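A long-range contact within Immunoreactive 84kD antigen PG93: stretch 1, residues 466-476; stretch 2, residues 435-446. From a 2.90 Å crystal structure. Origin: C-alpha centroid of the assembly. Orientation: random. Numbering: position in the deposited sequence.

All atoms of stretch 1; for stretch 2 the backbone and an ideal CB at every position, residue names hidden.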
ATOM      1  N   ASN A 466     -20.644  17.408  21.275  1.00 83.16           N
ATOM      2  CA  ASN A 466     -21.168  16.034  21.190  1.00 84.51           C
ATOM      3  C   ASN A 466     -21.167  15.429  19.778  1.00 87.58           C
ATOM      4  O   ASN A 466     -21.679  14.319  19.619  1.00 89.15           O
ATOM      5  CB  ASN A 466     -22.563  15.937  21.801  1.00 86.32           C
ATOM      6  CG  ASN A 466     -22.560  16.145  23.289  1.00110.07           C
ATOM      7  OD1 ASN A 466     -21.973  15.359  24.036  1.00109.05           O
ATOM      8  ND2 ASN A 466     -23.223  17.203  23.757  1.00101.48           N
ATOM      9  N   LEU A 467     -20.536  16.087  18.777  1.00 82.40           N
ATOM     10  CA  LEU A 467     -20.476  15.519  17.424  1.00 82.38           C
ATOM     11  C   LEU A 467     -19.627  14.255  17.431  1.00 85.45           C
ATOM     12  O   LEU A 467     -18.646  14.177  18.169  1.00 83.98           O
ATOM     13  CB  LEU A 467     -20.004  16.508  16.336  1.00 80.28           C
ATOM     14  CG  LEU A 467     -18.611  17.158  16.426  1.00 82.08           C
ATOM     15  CD1 LEU A 467     -17.551  16.301  15.735  1.00 80.21           C
ATOM     16  CD2 LEU A 467     -18.627  18.515  15.732  1.00 83.98           C
ATOM     17  N   ALA A 468     -20.044  13.262  16.634  1.00 83.14           N
ATOM     18  CA  ALA A 468     -19.429  11.945  16.508  1.00 82.38           C
ATOM     19  C   ALA A 468     -17.905  11.995  16.286  1.00 81.74           C
ATOM     20  O   ALA A 468     -17.171  11.404  17.075  1.00 80.83           O
ATOM     21  CB  ALA A 468     -20.088  11.173  15.377  1.00 85.22           C
ATOM     22  N   SER A 469     -17.425  12.681  15.233  1.00 75.46           N
ATOM     23  CA  SER A 469     -15.994  12.708  14.963  1.00 71.71           C
ATOM     24  C   SER A 469     -15.543  13.911  14.167  1.00 73.40           C
ATOM     25  O   SER A 469     -16.187  14.311  13.190  1.00 73.79           O
ATOM     26  CB  SER A 469     -15.576  11.451  14.209  1.00 75.37           C
ATOM     27  OG  SER A 469     -14.213  11.496  13.825  1.00 84.19           O
ATOM     28  N   PHE A 470     -14.398  14.461  14.596  1.00 66.92           N
ATOM     29  CA  PHE A 470     -13.672  15.534  13.938  1.00 64.57           C
ATOM     30  C   PHE A 470     -12.656  14.878  13.012  1.00 68.04           C
ATOM     31  O   PHE A 470     -12.469  13.658  13.075  1.00 68.24           O
ATOM     32  CB  PHE A 470     -12.977  16.447  14.966  1.00 65.00           C
ATOM     33  CG  PHE A 470     -13.828  17.482  15.668  1.00 67.73           C
ATOM     34  CD1 PHE A 470     -14.108  18.702  15.063  1.00 71.01           C
ATOM     35  CD2 PHE A 470     -14.274  17.272  16.969  1.00 71.06           C
ATOM     36  CE1 PHE A 470     -14.847  19.683  15.741  1.00 73.46           C
ATOM     37  CE2 PHE A 470     -15.045  18.235  17.631  1.00 74.98           C
ATOM     38  CZ  PHE A 470     -15.321  19.436  17.017  1.00 73.10           C
ATOM     39  N   GLY A 471     -11.998  15.675  12.180  1.00 63.95           N
ATOM     40  CA  GLY A 471     -11.006  15.181  11.237  1.00 62.30           C
ATOM     41  C   GLY A 471      -9.593  15.419  11.697  1.00 64.59           C
ATOM     42  O   GLY A 471      -9.047  14.639  12.476  1.00 64.12           O
ATOM     43  N   ASN A 472      -8.991  16.493  11.205  1.00 60.80           N
ATOM     44  CA  ASN A 472      -7.607  16.845  11.519  1.00 59.05           C
ATOM     45  C   ASN A 472      -7.497  18.325  11.922  1.00 60.86           C
ATOM     46  O   ASN A 472      -8.345  19.139  11.550  1.00 61.08           O
ATOM     47  CB  ASN A 472      -6.693  16.518  10.334  1.00 61.05           C
ATOM     48  CG  ASN A 472      -6.821  15.102   9.826  1.00 88.33           C
ATOM     49  OD1 ASN A 472      -7.498  14.836   8.816  1.00 84.58           O
ATOM     50  ND2 ASN A 472      -6.198  14.167  10.530  1.00 79.85           N
ATOM     51  N   MET A 473      -6.464  18.668  12.691  1.00 55.99           N
ATOM     52  CA  MET A 473      -6.326  20.042  13.159  1.00 56.30           C
ATOM     53  C   MET A 473      -5.149  20.767  12.515  1.00 58.17           C
ATOM     54  O   MET A 473      -4.042  20.224  12.446  1.00 58.83           O
ATOM     55  CB  MET A 473      -6.174  20.058  14.695  1.00 59.09           C
ATOM     56  CG  MET A 473      -6.158  21.447  15.323  1.00 62.96           C
ATOM     57  SD  MET A 473      -5.918  21.367  17.118  1.00 68.08           S
ATOM     58  CE  MET A 473      -7.454  20.605  17.626  1.00 66.13           C
ATOM     59  N   ILE A 474      -5.383  22.003  12.059  1.00 51.61           N
ATOM     60  CA  ILE A 474      -4.283  22.826  11.583  1.00 49.66           C
ATOM     61  C   ILE A 474      -4.295  24.065  12.457  1.00 54.65           C
ATOM     62  O   ILE A 474      -5.373  24.557  12.789  1.00 56.56           O
ATOM     63  CB  ILE A 474      -4.198  23.107  10.062  1.00 51.83           C
ATOM     64  CG1 ILE A 474      -5.293  24.041   9.552  1.00 52.50           C
ATOM     65  CG2 ILE A 474      -4.167  21.803   9.279  1.00 52.51           C
ATOM     66  CD1 ILE A 474      -4.968  24.607   8.243  1.00 55.28           C
ATOM     67  N   ILE A 475      -3.115  24.479  12.940  1.00 49.93           N
ATOM     68  CA  ILE A 475      -2.957  25.637  13.821  1.00 50.51           C
ATOM     69  C   ILE A 475      -2.178  26.712  13.030  1.00 58.72           C
ATOM     70  O   ILE A 475      -0.982  26.552  12.787  1.00 59.00           O
ATOM     71  CB  ILE A 475      -2.270  25.240  15.179  1.00 52.28           C
ATOM     72  CG1 ILE A 475      -3.046  24.149  15.933  1.00 51.73           C
ATOM     73  CG2 ILE A 475      -1.999  26.444  16.079  1.00 53.69           C
ATOM     74  CD1 ILE A 475      -2.258  23.466  17.110  1.00 52.00           C
ATOM     75  N   LEU A 476      -2.867  27.782  12.610  1.00 58.45           N
ATOM     76  CA  LEU A 476      -2.275  28.896  11.864  1.00 59.84           C
ATOM     77  C   LEU A 476      -1.292  29.695  12.741  1.00 65.80           C
ATOM     78  O   LEU A 476      -1.460  29.677  13.973  1.00 65.49           O
ATOM     79  CB  LEU A 476      -3.378  29.826  11.321  1.00 61.23           C
ATOM     80  CG  LEU A 476      -3.668  29.651   9.843  1.00 66.74           C
ATOM     81  CD1 LEU A 476      -4.783  28.679   9.618  1.00 66.97           C
ATOM     82  CD2 LEU A 476      -3.996  30.950   9.199  1.00 71.27           C
ATOM     83  N   UNK A 435      -0.215  20.404  23.675  1.00 53.05           N
ATOM     84  CA  UNK A 435      -0.911  19.475  22.819  1.00 51.79           C
ATOM     85  C   UNK A 435      -2.392  19.784  22.790  1.00 60.15           C
ATOM     86  O   UNK A 435      -3.088  19.594  23.782  1.00 62.87           O
ATOM     87  CB  UNK A 435      -0.673  18.036  23.281  1.00 51.79           C
ATOM     88  N   UNK A 436      -2.872  20.250  21.647  1.00 57.17           N
ATOM     89  CA  UNK A 436      -4.287  20.486  21.394  1.00 57.68           C
ATOM     90  C   UNK A 436      -4.853  19.267  20.666  1.00 61.32           C
ATOM     91  O   UNK A 436      -4.164  18.643  19.842  1.00 62.58           O
ATOM     92  CB  UNK A 436      -4.500  21.765  20.581  1.00 57.68           C
ATOM     93  N   UNK A 437      -6.081  18.924  20.976  1.00 54.71           N
ATOM     94  CA  UNK A 437      -6.707  17.783  20.347  1.00 53.74           C
ATOM     95  C   UNK A 437      -8.187  17.759  20.593  1.00 59.43           C
ATOM     96  O   UNK A 437      -8.703  18.496  21.437  1.00 59.69           O
ATOM     97  CB  UNK A 437      -6.074  16.482  20.845  1.00 53.74           C
ATOM     98  N   UNK A 438      -8.875  16.901  19.847  1.00 57.15           N
ATOM     99  CA  UNK A 438     -10.316  16.745  19.942  1.00 58.89           C
ATOM    100  C   UNK A 438     -10.657  15.282  20.293  1.00 64.28           C
ATOM    101  O   UNK A 438      -9.834  14.383  20.098  1.00 62.83           O
ATOM    102  CB  UNK A 438     -10.987  17.164  18.632  1.00 58.89           C
ATOM    103  N   UNK A 439     -11.865  15.071  20.854  1.00 63.71           N
ATOM    104  CA  UNK A 439     -12.418  13.778  21.274  1.00 64.94           C
ATOM    105  C   UNK A 439     -13.782  13.580  20.646  1.00 70.87           C
ATOM    106  O   UNK A 439     -14.573  14.527  20.541  1.00 72.14           O
ATOM    107  CB  UNK A 439     -12.515  13.688  22.798  1.00 64.94           C
ATOM    108  N   UNK A 440     -14.072  12.348  20.277  1.00 67.70           N
ATOM    109  CA  UNK A 440     -15.360  12.009  19.690  1.00 68.99           C
ATOM    110  C   UNK A 440     -16.418  11.560  20.678  1.00 71.80           C
ATOM    111  O   UNK A 440     -16.103  10.944  21.703  1.00 70.35           O
ATOM    112  CB  UNK A 440     -15.162  10.906  18.648  1.00 68.99           C
ATOM    113  N   UNK A 441     -17.690  11.869  20.324  1.00 69.84           N
ATOM    114  CA  UNK A 441     -18.970  11.559  20.983  1.00 73.59           C
ATOM    115  C   UNK A 441     -19.016  11.901  22.507  1.00 79.06           C
ATOM    116  O   UNK A 441     -19.516  11.099  23.298  1.00 81.35           O
ATOM    117  CB  UNK A 441     -19.267  10.070  20.796  1.00 73.59           C
ATOM    118  N   UNK A 442     -18.528  13.103  22.901  1.00 74.45           N
ATOM    119  CA  UNK A 442     -18.512  13.607  24.294  1.00 75.60           C
ATOM    120  C   UNK A 442     -18.784  15.109  24.305  1.00 80.18           C
ATOM    121  O   UNK A 442     -18.494  15.769  23.300  1.00 78.78           O
ATOM    122  CB  UNK A 442     -17.172  13.309  24.969  1.00 75.60           C
ATOM    123  N   UNK A 443     -19.268  15.625  25.451  1.00 77.49           N
ATOM    124  CA  UNK A 443     -19.551  17.044  25.685  1.00 77.01           C
ATOM    125  C   UNK A 443     -18.367  17.982  25.484  1.00 78.13           C
ATOM    126  O   UNK A 443     -18.329  18.710  24.485  1.00 75.92           O
ATOM    127  CB  UNK A 443     -20.076  17.221  27.111  1.00 77.01           C
ATOM    128  N   UNK A 444     -17.376  17.961  26.426  1.00 73.16           N
ATOM    129  CA  UNK A 444     -16.148  18.778  26.395  1.00 68.83           C
ATOM    130  C   UNK A 444     -15.189  18.185  25.349  1.00 71.03           C
ATOM    131  O   UNK A 444     -14.188  17.520  25.668  1.00 69.77           O
ATOM    132  CB  UNK A 444     -15.485  18.830  27.773  1.00 68.83           C
ATOM    133  N   UNK A 445     -15.551  18.430  24.084  1.00 66.97           N
ATOM    134  CA  UNK A 445     -14.942  17.941  22.854  1.00 64.80           C
ATOM    135  C   UNK A 445     -13.469  18.279  22.679  1.00 67.11           C
ATOM    136  O   UNK A 445     -12.679  17.382  22.408  1.00 65.33           O
ATOM    137  CB  UNK A 445     -15.718  18.498  21.659  1.00 64.80           C
ATOM    138  N   UNK A 446     -13.127  19.580  22.745  1.00 63.86           N
ATOM    139  CA  UNK A 446     -11.793  20.148  22.512  1.00 60.75           C
ATOM    140  C   UNK A 446     -10.969  20.146  23.807  1.00 64.53           C
ATOM    141  O   UNK A 446     -11.482  20.538  24.855  1.00 66.81           O
ATOM    142  CB  UNK A 446     -11.908  21.571  21.961  1.00 60.75           C
TER

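Position 435 points away from stretch 1, which has no atom within 5.5 Å of the ideal CB, so the contact sets no preference; it is Leu435. At 436 the bond points toward stretch 1, and the ideal CB lies 3.8 Å from Met473 SD and 4.5 Å from Ile475 CD1. So apolar a setting suits an aliphatic or aromatic side chain. It is Trp436, whose CB packs 3.8 Å from Met473 SD; the end of the side chain then leads away, leaving its CD1 4.4 Å from Ile475 CD1.

Position 437 points away again, and the nearest atom to its ideal CB is Met473 CE at 5.4 Å. Gly437 is found, and Met473 CE lies 4.0 Å from its CA.

At 438 the bond turns back toward stretch 1, with the ideal CB 3.7 Å from Phe470 CD2 and 5.0 Å from Met473 CE. A compact, beta-branched residue such as valine, threonine or isoleucine would suit the extended backbone and the apolar surroundings. Thr438 places CG2 over one face of the Phe470 ring and 3.7 Å from Met473 CE, while its OG1 approaches Phe470 CB at 3.4 Å and is hydrogen-bonded elsewhere in the structure. Position 439 points away and is unconstrained here; it is Leu439.

Position 440 is the most restrictive. Its phi/psi of -92/149 is an ordinary extended conformation open to most residues, but an ideal CB would sit 2.6 Å from Ala468 O, a clash. Glycine is therefore expected, and Gly440 brings its CA to 3.2 Å from Ala468 O.

At 441 phi/psi is 50/46, a left-handed conformation that favors glycine, asparagine or aspartate, yet the CB points away and is tolerated. The deposited Ala441 contributes mainly its backbone: N donates to Leu467 O at 3.3 Å and, weakly, to Ala468 O, also at 3.3 Å.

Position 442 points away, and its extended backbone suits a beta-branched residue. Val442 offers stretch 1 its O, which accepts a weak bond from Asn466 N at 3.4 Å. At 443 an ideal CB would have room, 4.1 Å from Asn466 OD1, so this contact does not demand Gly443. Position 444 points away, out of reach, and Lys444 fits.

Position 445 points toward stretch 1, between Phe470 CE2 and the donor Asn466 N, inviting a short acceptor. Asn445 OD1 takes a weak bond from Asn466 N at 3.0 Å, and its CG lies at the Phe470 ring edge. Position 446 points sideways and is little constrained; it is Ile446.

Stretch 2 (435-446) LWGTLGAVGKNI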
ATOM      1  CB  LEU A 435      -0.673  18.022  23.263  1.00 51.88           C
ATOM      2  CG  LEU A 435      -1.434  16.949  22.460  1.00 55.40           C
ATOM      3  CD1 LEU A 435      -0.782  16.696  21.103  1.00 53.75           C
ATOM      4  CD2 LEU A 435      -1.548  15.671  23.244  1.00 57.09           C
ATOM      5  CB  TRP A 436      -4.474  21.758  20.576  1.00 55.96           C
ATOM      6  CG  TRP A 436      -4.106  22.968  21.352  1.00 58.11           C
ATOM      7  CD1 TRP A 436      -2.861  23.506  21.488  1.00 60.87           C
ATOM      8  CD2 TRP A 436      -4.974  23.731  22.203  1.00 59.74           C
ATOM      9  NE1 TRP A 436      -2.904  24.580  22.351  1.00 62.08           N
ATOM     10  CE2 TRP A 436      -4.196  24.760  22.777  1.00 64.03           C
ATOM     11  CE3 TRP A 436      -6.344  23.663  22.511  1.00 62.28           C
ATOM     12  CZ2 TRP A 436      -4.733  25.699  23.653  1.00 64.54           C
ATOM     13  CZ3 TRP A 436      -6.879  24.600  23.375  1.00 65.23           C
ATOM     14  CH2 TRP A 436      -6.076  25.591  23.948  1.00 66.30           C
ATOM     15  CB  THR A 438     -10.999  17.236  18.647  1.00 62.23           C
ATOM     16  OG1 THR A 438     -10.891  16.228  17.637  1.00 70.02           O
ATOM     17  CG2 THR A 438     -10.459  18.591  18.153  1.00 46.57           C
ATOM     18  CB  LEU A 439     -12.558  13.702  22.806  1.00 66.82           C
ATOM     19  CG  LEU A 439     -11.341  14.007  23.676  1.00 70.82           C
ATOM     20  CD1 LEU A 439     -11.757  14.717  24.961  1.00 73.06           C
ATOM     21  CD2 LEU A 439     -10.574  12.754  23.994  1.00 73.56           C
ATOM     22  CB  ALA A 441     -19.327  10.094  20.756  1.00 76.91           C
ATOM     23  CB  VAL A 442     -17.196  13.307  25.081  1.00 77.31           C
ATOM     24  CG1 VAL A 442     -17.138  11.872  25.575  1.00 79.04           C
ATOM     25  CG2 VAL A 442     -15.946  13.681  24.293  1.00 73.04           C
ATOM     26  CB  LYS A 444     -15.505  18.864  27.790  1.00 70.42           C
ATOM     27  CG  LYS A 444     -16.305  19.648  28.824  1.00 70.81           C
ATOM     28  CD  LYS A 444     -15.846  19.354  30.248  1.00 83.25           C
ATOM     29  CE  LYS A 444     -14.855  20.373  30.764  1.00104.20           C
ATOM     30  NZ  LYS A 444     -13.829  19.767  31.662  1.00119.54           N
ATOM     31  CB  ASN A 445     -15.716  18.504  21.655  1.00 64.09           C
ATOM     32  CG  ASN A 445     -16.825  17.621  21.143  1.00 92.36           C
ATOM     33  OD1 ASN A 445     -17.813  18.120  20.629  1.00 85.80           O
ATOM     34  ND2 ASN A 445     -16.682  16.292  21.213  1.00 87.60           N
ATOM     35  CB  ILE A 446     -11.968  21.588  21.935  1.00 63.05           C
ATOM     36  CG1 ILE A 446     -12.811  21.574  20.612  1.00 63.07           C
ATOM     37  CG2 ILE A 446     -10.607  22.249  21.713  1.00 61.27           C
ATOM     38  CD1 ILE A 446     -13.762  22.703  20.438  1.00 64.86           C
TER
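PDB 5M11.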